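Local coordinates for protein folylpolyglutamate synthase/dihydrofolate synthase (Thermotoga maritima, PDB 1O5Z) that probably adds L-glutamate to 7,8-dihydropteroate and to tetrahydrofolyl-polyglutamates in ATP-driven, magnesium-dependent ligase reactions of folate biosynthesis, at residues Ile190-Ile201 with Lys213-Val223; Thr259-Met267 with Ile295-Asn304. One frame throughout, in Å; residues are numbered along the deposited sequence.

Contact 1: residues Ile190-Ile201 with Lys213-Val223. With SO4 (sulfate ion), chain B.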
loop_
_atom_site.group_PDB
_atom_site.type_symbol
_atom_site.label_atom_id
_atom_site.label_comp_id
_atom_site.label_asym_id
_atom_site.label_seq_id
_atom_site.Cartn_x
_atom_site.Cartn_y
_atom_site.Cartn_z
ATOM N N ILE A 190 -1.172 -19.589 -10.308
ATOM C CA ILE A 190 0.030 -18.803 -10.057
ATOM C C ILE A 190 0.705 -18.360 -11.338
ATOM O O ILE A 190 1.212 -17.248 -11.432
ATOM C CB ILE A 190 1.028 -19.600 -9.186
ATOM C CG1 ILE A 190 0.543 -19.608 -7.732
ATOM C CG2 ILE A 190 2.474 -19.014 -9.260
ATOM C CD1 ILE A 190 0.427 -18.208 -7.080
ATOM N N GLU A 191 0.717 -19.235 -12.316
ATOM C CA GLU A 191 1.407 -18.985 -13.551
ATOM C C GLU A 191 0.721 -17.852 -14.303
ATOM O O GLU A 191 1.398 -16.972 -14.834
ATOM C CB GLU A 191 1.513 -20.288 -14.347
ATOM C CG GLU A 191 2.388 -21.347 -13.632
ATOM C CD GLU A 191 1.642 -22.464 -12.862
ATOM O OE1 GLU A 191 0.382 -22.534 -12.944
ATOM O OE2 GLU A 191 2.325 -23.303 -12.198
ATOM N N GLN A 192 -0.611 -17.822 -14.281
ATOM C CA GLN A 192 -1.375 -16.720 -14.906
ATOM C C GLN A 192 -1.177 -15.378 -14.229
ATOM O O GLN A 192 -0.973 -14.349 -14.875
ATOM C CB GLN A 192 -2.869 -17.020 -14.884
ATOM C CG GLN A 192 -3.261 -18.119 -15.834
ATOM C CD GLN A 192 -4.724 -18.416 -15.762
ATOM O OE1 GLN A 192 -5.102 -19.360 -15.108
ATOM N NE2 GLN A 192 -5.557 -17.592 -16.413
ATOM N N ILE A 193 -1.277 -15.410 -12.908
ATOM C CA ILE A 193 -1.018 -14.233 -12.080
ATOM C C ILE A 193 0.418 -13.736 -12.308
ATOM O O ILE A 193 0.657 -12.569 -12.564
ATOM C CB ILE A 193 -1.253 -14.591 -10.581
ATOM C CG1 ILE A 193 -2.745 -14.895 -10.336
ATOM C CG2 ILE A 193 -0.756 -13.424 -9.657
ATOM C CD1 ILE A 193 -3.021 -15.730 -9.108
ATOM N N ALA A 194 1.364 -14.656 -12.189
ATOM C CA ALA A 194 2.770 -14.391 -12.488
ATOM C C ALA A 194 2.948 -13.758 -13.852
ATOM O O ALA A 194 3.758 -12.870 -14.011
ATOM C CB ALA A 194 3.608 -15.689 -12.408
ATOM N N TRP A 195 2.193 -14.196 -14.833
ATOM C CA TRP A 195 2.331 -13.632 -16.160
ATOM C C TRP A 195 1.866 -12.180 -16.250
ATOM O O TRP A 195 2.571 -11.324 -16.771
ATOM C CB TRP A 195 1.572 -14.483 -17.165
ATOM C CG TRP A 195 2.045 -14.203 -18.475
ATOM C CD1 TRP A 195 3.272 -14.540 -19.006
ATOM C CD2 TRP A 195 1.363 -13.480 -19.458
ATOM N NE1 TRP A 195 3.377 -14.059 -20.288
ATOM C CE2 TRP A 195 2.214 -13.404 -20.592
ATOM C CE3 TRP A 195 0.109 -12.893 -19.514
ATOM C CZ2 TRP A 195 1.840 -12.786 -21.757
ATOM C CZ3 TRP A 195 -0.265 -12.258 -20.659
ATOM C CH2 TRP A 195 0.598 -12.213 -21.778
ATOM N N GLU A 196 0.673 -11.919 -15.734
ATOM C CA GLU A 196 0.125 -10.553 -15.640
ATOM C C GLU A 196 1.129 -9.588 -14.981
ATOM O O GLU A 196 1.411 -8.499 -15.488
ATOM C CB GLU A 196 -1.230 -10.600 -14.881
ATOM C CG GLU A 196 -2.143 -9.376 -15.033
ATOM C CD GLU A 196 -2.626 -9.123 -16.486
ATOM O OE1 GLU A 196 -2.478 -10.038 -17.361
ATOM O OE2 GLU A 196 -3.178 -8.004 -16.747
ATOM N N LYS A 197 1.700 -10.029 -13.869
ATOM C CA LYS A 197 2.691 -9.251 -13.154
ATOM C C LYS A 197 4.011 -9.042 -13.916
ATOM O O LYS A 197 4.635 -7.992 -13.803
ATOM C CB LYS A 197 2.984 -9.899 -11.777
ATOM C CG LYS A 197 1.806 -9.781 -10.878
ATOM C CD LYS A 197 2.097 -9.763 -9.432
ATOM C CE LYS A 197 0.781 -9.973 -8.637
ATOM N NZ LYS A 197 -0.431 -9.338 -9.193
ATOM N N SER A 198 4.461 -10.035 -14.669
ATOM C CA SER A 198 5.682 -9.834 -15.403
ATOM C C SER A 198 5.517 -8.975 -16.650
ATOM O O SER A 198 6.513 -8.762 -17.333
ATOM C CB SER A 198 6.439 -11.145 -15.699
ATOM O OG SER A 198 5.597 -12.240 -15.705
ATOM N N GLY A 199 4.313 -8.440 -16.915
ATOM C CA GLY A 199 4.119 -7.380 -17.932
ATOM C C GLY A 199 4.776 -6.035 -17.649
ATOM O O GLY A 199 4.855 -5.179 -18.546
ATOM N N ILE A 200 5.216 -5.817 -16.399
ATOM C CA ILE A 200 6.051 -4.653 -16.029
ATOM C C ILE A 200 7.548 -4.861 -16.242
ATOM O O ILE A 200 8.331 -3.949 -15.979
ATOM C CB ILE A 200 5.774 -4.214 -14.566
ATOM C CG1 ILE A 200 6.475 -5.112 -13.532
ATOM C CG2 ILE A 200 4.247 -4.247 -14.274
ATOM C CD1 ILE A 200 6.514 -4.442 -12.125
ATOM N N ILE A 201 7.951 -6.053 -16.677
ATOM C CA ILE A 201 9.333 -6.294 -17.111
ATOM C C ILE A 201 9.558 -5.648 -18.479
ATOM O O ILE A 201 8.814 -5.921 -19.419
ATOM C CB ILE A 201 9.688 -7.793 -17.186
ATOM C CG1 ILE A 201 9.514 -8.451 -15.819
ATOM C CG2 ILE A 201 11.136 -7.957 -17.676
ATOM C CD1 ILE A 201 9.627 -9.998 -15.812
ATOM N N LYS A 213 8.212 -19.025 -5.129
ATOM C CA LYS A 213 7.535 -20.133 -5.860
ATOM C C LYS A 213 8.096 -20.363 -7.261
ATOM O O LYS A 213 8.113 -19.482 -8.107
ATOM C CB LYS A 213 6.025 -19.917 -5.974
ATOM C CG LYS A 213 5.303 -20.149 -4.670
ATOM C CD LYS A 213 3.838 -19.901 -4.824
ATOM C CE LYS A 213 3.507 -18.426 -5.021
ATOM N NZ LYS A 213 3.828 -17.641 -3.832
ATOM N N ARG A 214 8.522 -21.584 -7.475
ATOM C CA ARG A 214 9.108 -22.026 -8.719
ATOM C C ARG A 214 8.277 -21.631 -9.940
ATOM O O ARG A 214 8.811 -21.171 -10.944
ATOM C CB ARG A 214 9.206 -23.552 -8.663
ATOM C CG ARG A 214 10.482 -24.201 -9.193
ATOM C CD ARG A 214 11.138 -23.506 -10.371
ATOM N NE ARG A 214 11.894 -22.332 -9.944
ATOM C CZ ARG A 214 12.704 -21.632 -10.723
ATOM N NH1 ARG A 214 12.910 -22.000 -11.987
ATOM N NH2 ARG A 214 13.327 -20.571 -10.216
ATOM N N GLU A 215 6.969 -21.847 -9.833
ATOM C CA GLU A 215 6.012 -21.618 -10.924
ATOM C C GLU A 215 6.047 -20.183 -11.356
ATOM O O GLU A 215 5.993 -19.862 -12.546
ATOM C CB GLU A 215 4.586 -21.854 -10.449
ATOM C CG GLU A 215 4.384 -23.085 -9.609
ATOM C CD GLU A 215 4.520 -22.878 -8.094
ATOM O OE1 GLU A 215 3.590 -22.211 -7.560
ATOM O OE2 GLU A 215 5.505 -23.406 -7.450
ATOM N N ALA A 216 6.096 -19.329 -10.337
ATOM C CA ALA A 216 6.096 -17.896 -10.503
ATOM C C ALA A 216 7.428 -17.407 -11.096
ATOM O O ALA A 216 7.436 -16.574 -12.021
ATOM C CB ALA A 216 5.817 -17.229 -9.155
ATOM N N LEU A 217 8.541 -17.933 -10.568
ATOM C CA LEU A 217 9.872 -17.501 -10.993
ATOM C C LEU A 217 10.134 -17.941 -12.425
ATOM O O LEU A 217 10.710 -17.192 -13.205
ATOM C CB LEU A 217 10.943 -18.052 -10.070
ATOM C CG LEU A 217 10.918 -17.563 -8.627
ATOM C CD1 LEU A 217 11.842 -18.425 -7.779
ATOM C CD2 LEU A 217 11.383 -16.138 -8.542
ATOM N N LYS A 218 9.677 -19.142 -12.771
ATOM C CA LYS A 218 9.800 -19.668 -14.139
ATOM C C LYS A 218 9.235 -18.672 -15.178
ATOM O O LYS A 218 9.860 -18.381 -16.194
ATOM C CB LYS A 218 9.137 -21.060 -14.242
ATOM C CG LYS A 218 9.988 -22.212 -13.644
ATOM C CD LYS A 218 9.229 -23.575 -13.330
ATOM C CE LYS A 218 10.247 -24.740 -13.238
ATOM N NZ LYS A 218 9.936 -25.917 -12.305
ATOM N N VAL A 219 8.073 -18.112 -14.893
ATOM C CA VAL A 219 7.488 -17.144 -15.806
ATOM C C VAL A 219 8.376 -15.899 -15.910
ATOM O O VAL A 219 8.737 -15.464 -17.006
ATOM C CB VAL A 219 6.054 -16.738 -15.358
ATOM C CG1 VAL A 219 5.452 -15.717 -16.338
ATOM C CG2 VAL A 219 5.171 -17.954 -15.189
ATOM N N MET A 220 8.719 -15.335 -14.756
ATOM C CA MET A 220 9.523 -14.123 -14.703
ATOM C C MET A 220 10.879 -14.350 -15.343
ATOM O O MET A 220 11.379 -13.472 -16.028
ATOM C CB MET A 220 9.706 -13.644 -13.260
ATOM C CG MET A 220 8.404 -13.301 -12.567
ATOM S SD MET A 220 8.555 -12.544 -10.940
ATOM C CE MET A 220 8.643 -13.944 -9.834
ATOM N N GLU A 221 11.471 -15.520 -15.121
ATOM C CA GLU A 221 12.726 -15.881 -15.762
ATOM C C GLU A 221 12.599 -15.836 -17.266
ATOM O O GLU A 221 13.461 -15.286 -17.944
ATOM C CB GLU A 221 13.168 -17.303 -15.356
ATOM C CG GLU A 221 13.758 -17.363 -13.950
ATOM C CD GLU A 221 13.805 -18.784 -13.375
ATOM O OE1 GLU A 221 13.689 -19.774 -14.137
ATOM O OE2 GLU A 221 13.934 -18.901 -12.144
ATOM N N ASP A 222 11.532 -16.454 -17.777
ATOM C CA ASP A 222 11.295 -16.513 -19.206
ATOM C C ASP A 222 11.105 -15.114 -19.787
ATOM O O ASP A 222 11.697 -14.789 -20.807
ATOM C CB ASP A 222 10.109 -17.433 -19.531
ATOM C CG ASP A 222 10.397 -18.899 -19.193
ATOM O OD1 ASP A 222 9.879 -19.812 -19.882
ATOM O OD2 ASP A 222 11.155 -19.245 -18.259
ATOM N N VAL A 223 10.312 -14.279 -19.128
ATOM C CA VAL A 223 10.116 -12.896 -19.617
ATOM C C VAL A 223 11.379 -12.027 -19.586
ATOM O O VAL A 223 11.726 -11.402 -20.593
ATOM C CB VAL A 223 8.975 -12.190 -18.894
ATOM C CG1 VAL A 223 8.820 -10.777 -19.422
ATOM C CG2 VAL A 223 7.677 -12.994 -19.093
HETATM S S SO4 B . -2.289 -7.281 -7.442
HETATM O O1 SO4 B . -2.874 -6.007 -7.015
HETATM O O2 SO4 B . -2.445 -8.262 -6.376
HETATM O O3 SO4 B . -0.877 -7.014 -7.742
HETATM O O4 SO4 B . -2.899 -7.767 -8.672
#

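Contact 2: residues Thr259-Met267 with Ile295-Asn304. With SO4 (sulfate ion), chain C.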
loop_
_atom_site.group_PDB
_atom_site.type_symbol
_atom_site.label_atom_id
_atom_site.label_comp_id
_atom_site.label_asym_id
_atom_site.label_seq_id
_atom_site.Cartn_x
_atom_site.Cartn_y
_atom_site.Cartn_z
ATOM N N THR A 259 26.562 -4.809 1.561
ATOM C CA THR A 259 26.253 -5.519 2.772
ATOM C C THR A 259 26.093 -4.499 3.884
ATOM O O THR A 259 26.863 -3.549 3.989
ATOM C CB THR A 259 27.364 -6.525 3.046
ATOM O OG1 THR A 259 27.157 -7.656 2.189
ATOM C CG2 THR A 259 27.294 -7.089 4.476
ATOM N N PHE A 260 25.039 -4.675 4.667
ATOM C CA PHE A 260 24.736 -3.802 5.778
ATOM C C PHE A 260 24.382 -4.700 6.951
ATOM O O PHE A 260 23.754 -5.752 6.776
ATOM C CB PHE A 260 23.581 -2.884 5.429
ATOM C CG PHE A 260 23.851 -1.997 4.249
ATOM C CD1 PHE A 260 23.136 -2.147 3.067
ATOM C CD2 PHE A 260 24.835 -1.000 4.319
ATOM C CE1 PHE A 260 23.394 -1.303 1.965
ATOM C CE2 PHE A 260 25.103 -0.149 3.224
ATOM C CZ PHE A 260 24.388 -0.308 2.048
ATOM N N GLU A 261 24.826 -4.309 8.139
ATOM C CA GLU A 261 24.537 -5.058 9.350
ATOM C C GLU A 261 23.725 -4.199 10.320
ATOM O O GLU A 261 23.929 -2.993 10.401
ATOM C CB GLU A 261 25.836 -5.495 10.027
ATOM C CG GLU A 261 26.914 -6.057 9.107
ATOM C CD GLU A 261 28.051 -6.617 9.931
ATOM O OE1 GLU A 261 27.770 -7.409 10.862
ATOM O OE2 GLU A 261 29.223 -6.268 9.681
ATOM N N ASP A 262 22.814 -4.826 11.056
ATOM C CA ASP A 262 21.946 -4.120 12.013
ATOM C C ASP A 262 21.225 -2.882 11.466
ATOM O O ASP A 262 21.219 -1.820 12.084
ATOM C CB ASP A 262 22.692 -3.823 13.310
ATOM C CG ASP A 262 23.116 -5.096 14.003
ATOM O OD1 ASP A 262 24.266 -5.147 14.498
ATOM O OD2 ASP A 262 22.376 -6.123 14.065
ATOM N N LEU A 263 20.612 -3.065 10.305
ATOM C CA LEU A 263 19.624 -2.147 9.814
ATOM C C LEU A 263 18.378 -2.255 10.675
ATOM O O LEU A 263 18.081 -3.298 11.213
ATOM C CB LEU A 263 19.270 -2.468 8.374
ATOM C CG LEU A 263 20.401 -2.424 7.344
ATOM C CD1 LEU A 263 19.890 -3.023 6.067
ATOM C CD2 LEU A 263 20.842 -1.007 7.080
ATOM N N VAL A 264 17.642 -1.167 10.770
ATOM C CA VAL A 264 16.489 -1.083 11.625
ATOM C C VAL A 264 15.267 -0.637 10.827
ATOM O O VAL A 264 15.296 0.375 10.096
ATOM C CB VAL A 264 16.774 -0.128 12.795
ATOM C CG1 VAL A 264 15.541 0.035 13.701
ATOM C CG2 VAL A 264 17.968 -0.653 13.618
ATOM N N LEU A 265 14.209 -1.432 10.942
ATOM C CA LEU A 265 12.904 -1.046 10.483
ATOM C C LEU A 265 12.019 -0.665 11.629
ATOM O O LEU A 265 11.916 -1.361 12.636
ATOM C CB LEU A 265 12.208 -2.195 9.821
ATOM C CG LEU A 265 12.328 -2.508 8.360
ATOM C CD1 LEU A 265 11.329 -3.603 8.169
ATOM C CD2 LEU A 265 12.001 -1.337 7.463
ATOM N N THR A 266 11.302 0.408 11.433
ATOM C CA THR A 266 10.322 0.818 12.387
ATOM C C THR A 266 9.080 -0.027 12.201
ATOM O O THR A 266 8.497 -0.509 13.177
ATOM C CB THR A 266 10.080 2.287 12.183
ATOM O OG1 THR A 266 11.308 2.947 12.483
ATOM C CG2 THR A 266 9.119 2.859 13.215
ATOM N N MET A 267 8.726 -0.245 10.939
ATOM C CA MET A 267 7.615 -1.123 10.576
ATOM C C MET A 267 7.806 -2.492 11.183
ATOM O O MET A 267 8.922 -3.055 11.166
ATOM C CB MET A 267 7.551 -1.313 9.079
ATOM C CG MET A 267 7.067 -0.135 8.310
ATOM S SD MET A 267 7.175 -0.558 6.556
ATOM C CE MET A 267 5.719 -1.557 6.505
ATOM N N ILE A 295 19.823 5.070 3.395
ATOM C CA ILE A 295 19.236 3.760 3.445
ATOM C C ILE A 295 18.759 3.558 4.878
ATOM O O ILE A 295 17.607 3.178 5.126
ATOM C CB ILE A 295 20.298 2.691 3.015
ATOM C CG1 ILE A 295 20.500 2.713 1.517
ATOM C CG2 ILE A 295 19.888 1.288 3.421
ATOM C CD1 ILE A 295 21.763 2.035 1.105
ATOM N N ARG A 296 19.628 3.801 5.846
ATOM C CA ARG A 296 19.217 3.572 7.224
ATOM C C ARG A 296 18.074 4.483 7.645
ATOM O O ARG A 296 17.158 4.053 8.345
ATOM C CB ARG A 296 20.375 3.771 8.155
ATOM C CG ARG A 296 21.413 2.732 7.997
ATOM C CD ARG A 296 22.554 2.865 9.002
ATOM N NE ARG A 296 23.535 1.818 8.767
ATOM C CZ ARG A 296 23.499 0.611 9.324
ATOM N NH1 ARG A 296 22.555 0.305 10.195
ATOM N NH2 ARG A 296 24.431 -0.302 9.024
ATOM N N GLU A 297 18.132 5.744 7.248
ATOM C CA GLU A 297 17.120 6.686 7.692
ATOM C C GLU A 297 15.812 6.422 6.973
ATOM O O GLU A 297 14.780 6.436 7.595
ATOM C CB GLU A 297 17.562 8.140 7.500
ATOM C CG GLU A 297 16.419 9.160 7.556
ATOM C CD GLU A 297 16.886 10.589 7.301
ATOM O OE1 GLU A 297 17.567 11.092 8.206
ATOM O OE2 GLU A 297 16.571 11.186 6.212
ATOM N N GLY A 298 15.885 6.168 5.681
ATOM C CA GLY A 298 14.713 5.856 4.859
ATOM C C GLY A 298 13.973 4.635 5.354
ATOM O O GLY A 298 12.742 4.683 5.484
ATOM N N LEU A 299 14.719 3.569 5.691
ATOM C CA LEU A 299 14.141 2.363 6.344
ATOM C C LEU A 299 13.534 2.614 7.727
ATOM O O LEU A 299 12.496 2.069 8.071
ATOM C CB LEU A 299 15.193 1.266 6.481
ATOM C CG LEU A 299 15.688 0.646 5.176
ATOM C CD1 LEU A 299 16.715 -0.366 5.468
ATOM C CD2 LEU A 299 14.568 0.036 4.365
ATOM N N LYS A 300 14.187 3.437 8.520
ATOM C CA LYS A 300 13.614 3.879 9.789
ATOM C C LYS A 300 12.306 4.667 9.616
ATOM O O LYS A 300 11.447 4.657 10.493
ATOM C CB LYS A 300 14.626 4.737 10.556
ATOM C CG LYS A 300 14.753 4.298 11.962
ATOM C CD LYS A 300 16.009 4.785 12.666
ATOM C CE LYS A 300 16.029 4.154 14.147
ATOM N NZ LYS A 300 17.420 3.923 14.808
ATOM N N ASN A 301 12.196 5.378 8.493
ATOM C CA ASN A 301 11.091 6.327 8.204
ATOM C C ASN A 301 9.920 5.705 7.475
ATOM O O ASN A 301 8.819 6.219 7.546
ATOM C CB ASN A 301 11.581 7.479 7.327
ATOM C CG ASN A 301 12.408 8.509 8.061
ATOM O OD1 ASN A 301 12.537 8.517 9.276
ATOM N ND2 ASN A 301 12.972 9.410 7.292
ATOM N N ALA A 302 10.176 4.621 6.751
ATOM C CA ALA A 302 9.120 3.879 6.065
ATOM C C ALA A 302 7.935 3.483 6.969
ATOM O O ALA A 302 8.109 3.026 8.117
ATOM C CB ALA A 302 9.675 2.633 5.411
ATOM N N LYS A 303 6.749 3.609 6.391
ATOM C CA LYS A 303 5.512 3.363 7.087
ATOM C C LYS A 303 4.510 2.814 6.084
ATOM O O LYS A 303 4.355 3.394 5.017
ATOM C CB LYS A 303 4.992 4.676 7.626
ATOM C CG LYS A 303 3.724 4.501 8.484
ATOM C CD LYS A 303 3.365 5.787 9.262
ATOM C CE LYS A 303 4.185 5.917 10.604
ATOM N NZ LYS A 303 4.693 7.333 10.794
ATOM N N ASN A 304 3.848 1.703 6.409
ATOM C CA ASN A 304 2.785 1.183 5.595
ATOM C C ASN A 304 1.507 1.275 6.369
ATOM O O ASN A 304 1.280 0.528 7.321
ATOM C CB ASN A 304 3.067 -0.268 5.187
ATOM C CG ASN A 304 2.222 -0.713 3.967
ATOM O OD1 ASN A 304 1.414 0.061 3.436
ATOM N ND2 ASN A 304 2.397 -1.955 3.548
HETATM S S SO4 C . 1.414 -3.799 0.677
HETATM O O1 SO4 C . 1.046 -5.206 0.589
HETATM O O2 SO4 C . 0.569 -3.023 1.555
HETATM O O3 SO4 C . 1.263 -3.319 -0.702
HETATM O O4 SO4 C . 2.773 -3.628 1.202
HETATM O O HOH W 1 17.410 1.790 9.621
HETATM O O HOH W 2 9.950 1.517 8.961
#

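Contact 1: residues Ile190-Ile201 with Lys213-Val223
Ser198, whose OG rests on Val219 and Val223 of the second helix, shares the carbonyl of Ala194 between two donors. Ser198 OG gives Ala194 O a hydrogen bond of 2.6 Å, while the helical Ser198 N reaches Ala194 O from the opposite face of the carbonyl plane. A serine suits this buried position because its hydroxyl is satisfied one turn back, leaving OG to lie against Val219 CG1 at 3.5 Å.

Val219 is the wedge of the interface. With CG1 anti to the backbone N (chi1 -180°), that methyl enters between Ser198 OG and the edge of the Trp195 ring, 3.6 Å from Trp195 CD1, and CG2 falls on the Ala194 methyl. Small residues let the helix axes approach to 8.4 Å: Ala194 CB sits 3.8 Å from Ala216 CA. At one end Ile190 CG2 packs on Ala216 CB and Glu215 CB, and its CD1 touches Lys213 CE. At the other end Ile201 CD1 meets Val223 CG1. Glu191 crosses Glu215 with their carboxylate planes 71° apart, Glu191 OE2 and Glu215 OE1 staying 4.9 Å from each other. Lys197 leads away from the second helix, its NZ donating to sulfate O3 at 2.8 Å.

The helices thus meet through apolar contacts; Ser198 OG is satisfied within its own segment and the Lys213 ammonium by Glu211 and Asp179, and the two nearby carboxylates would probably disfavour each other's ionisation slightly.

Contact 2: residues Thr259-Met267 with Ile295-Asn304
The guanidinium of Arg296 has Leu263 CD2 over the centre of one face, 3.7 Å above the plane, and two backbone carbonyls at its edge. Arg296 NH2 donates to Glu261 O at 3.1 Å in a nearly straight bond (168°). Arg296 NH1 reaches Asp262 O at the same distance, yet from above that carbonyl's plane, a more bent approach. An arginine suits this place because its extended chain spans from helix to strand and offers two N-H groups to the corner at Glu261 and Asp262, while Glu292 takes its NE. Before the corner, the Phe260 ring meets Ile295 CD1 obliquely, CZ at 3.6 Å.

Leu263 and Leu265 turn their branches to Leu299, filling the space between strand and helix with aliphatic carbon. Where the helix runs out, Thr266 OG1, set beside its own backbone N (chi1 -64°), donates in the carbonyl plane to Lys300 O, only 2.6 Å away. Two waters complete the seam: one bridges Val264 O and Arg296 O, the other accepts from Met267 N and donates to Leu299 O and Ala302 O. Met267 bends at chi3 to bring CE onto Asn304 CB, and its sulfur nears Ala302 CB.

Asn304 ND2 gives a sulfate oxygen, O2, a 2.9 Å hydrogen bond; Gly62, Gly64 and Ser65 bind the same ion through their backbone nitrogens. At the corner Asp262 and Leu263, both facing Phe252, form a G1 beta bulge in an edge strand backed by a helix, whose following chain reaches an anion site consistent with a P-loop, as in the ATP-dependent Mur ligases.

In the fold
Contact 1 and segment 259-267 of contact 2 fall within the Mur ligase middle domain, of the P-loop NTPase clan. Their centres lie 29 Å apart and their nearest atoms about 15 Å, so the two contacts do not touch; along the chain contact 1 closes before contact 2 opens. Contact 1 pairs two helices packed on the strands 173-175, 207-209 and 231-233 of the eight-stranded sheet, whereas contact 2 joins the small antiparallel sheet to the helix 292-301 beside helix 63-77. Each reaches a sulfate: Lys197, with Gly159, holds one, and Asn304, with backbone nitrogens of Gly62, Gly64 and Ser65 at the start of helix 63-77, holds the other. The latter position is consistent with a nucleotide phosphate site.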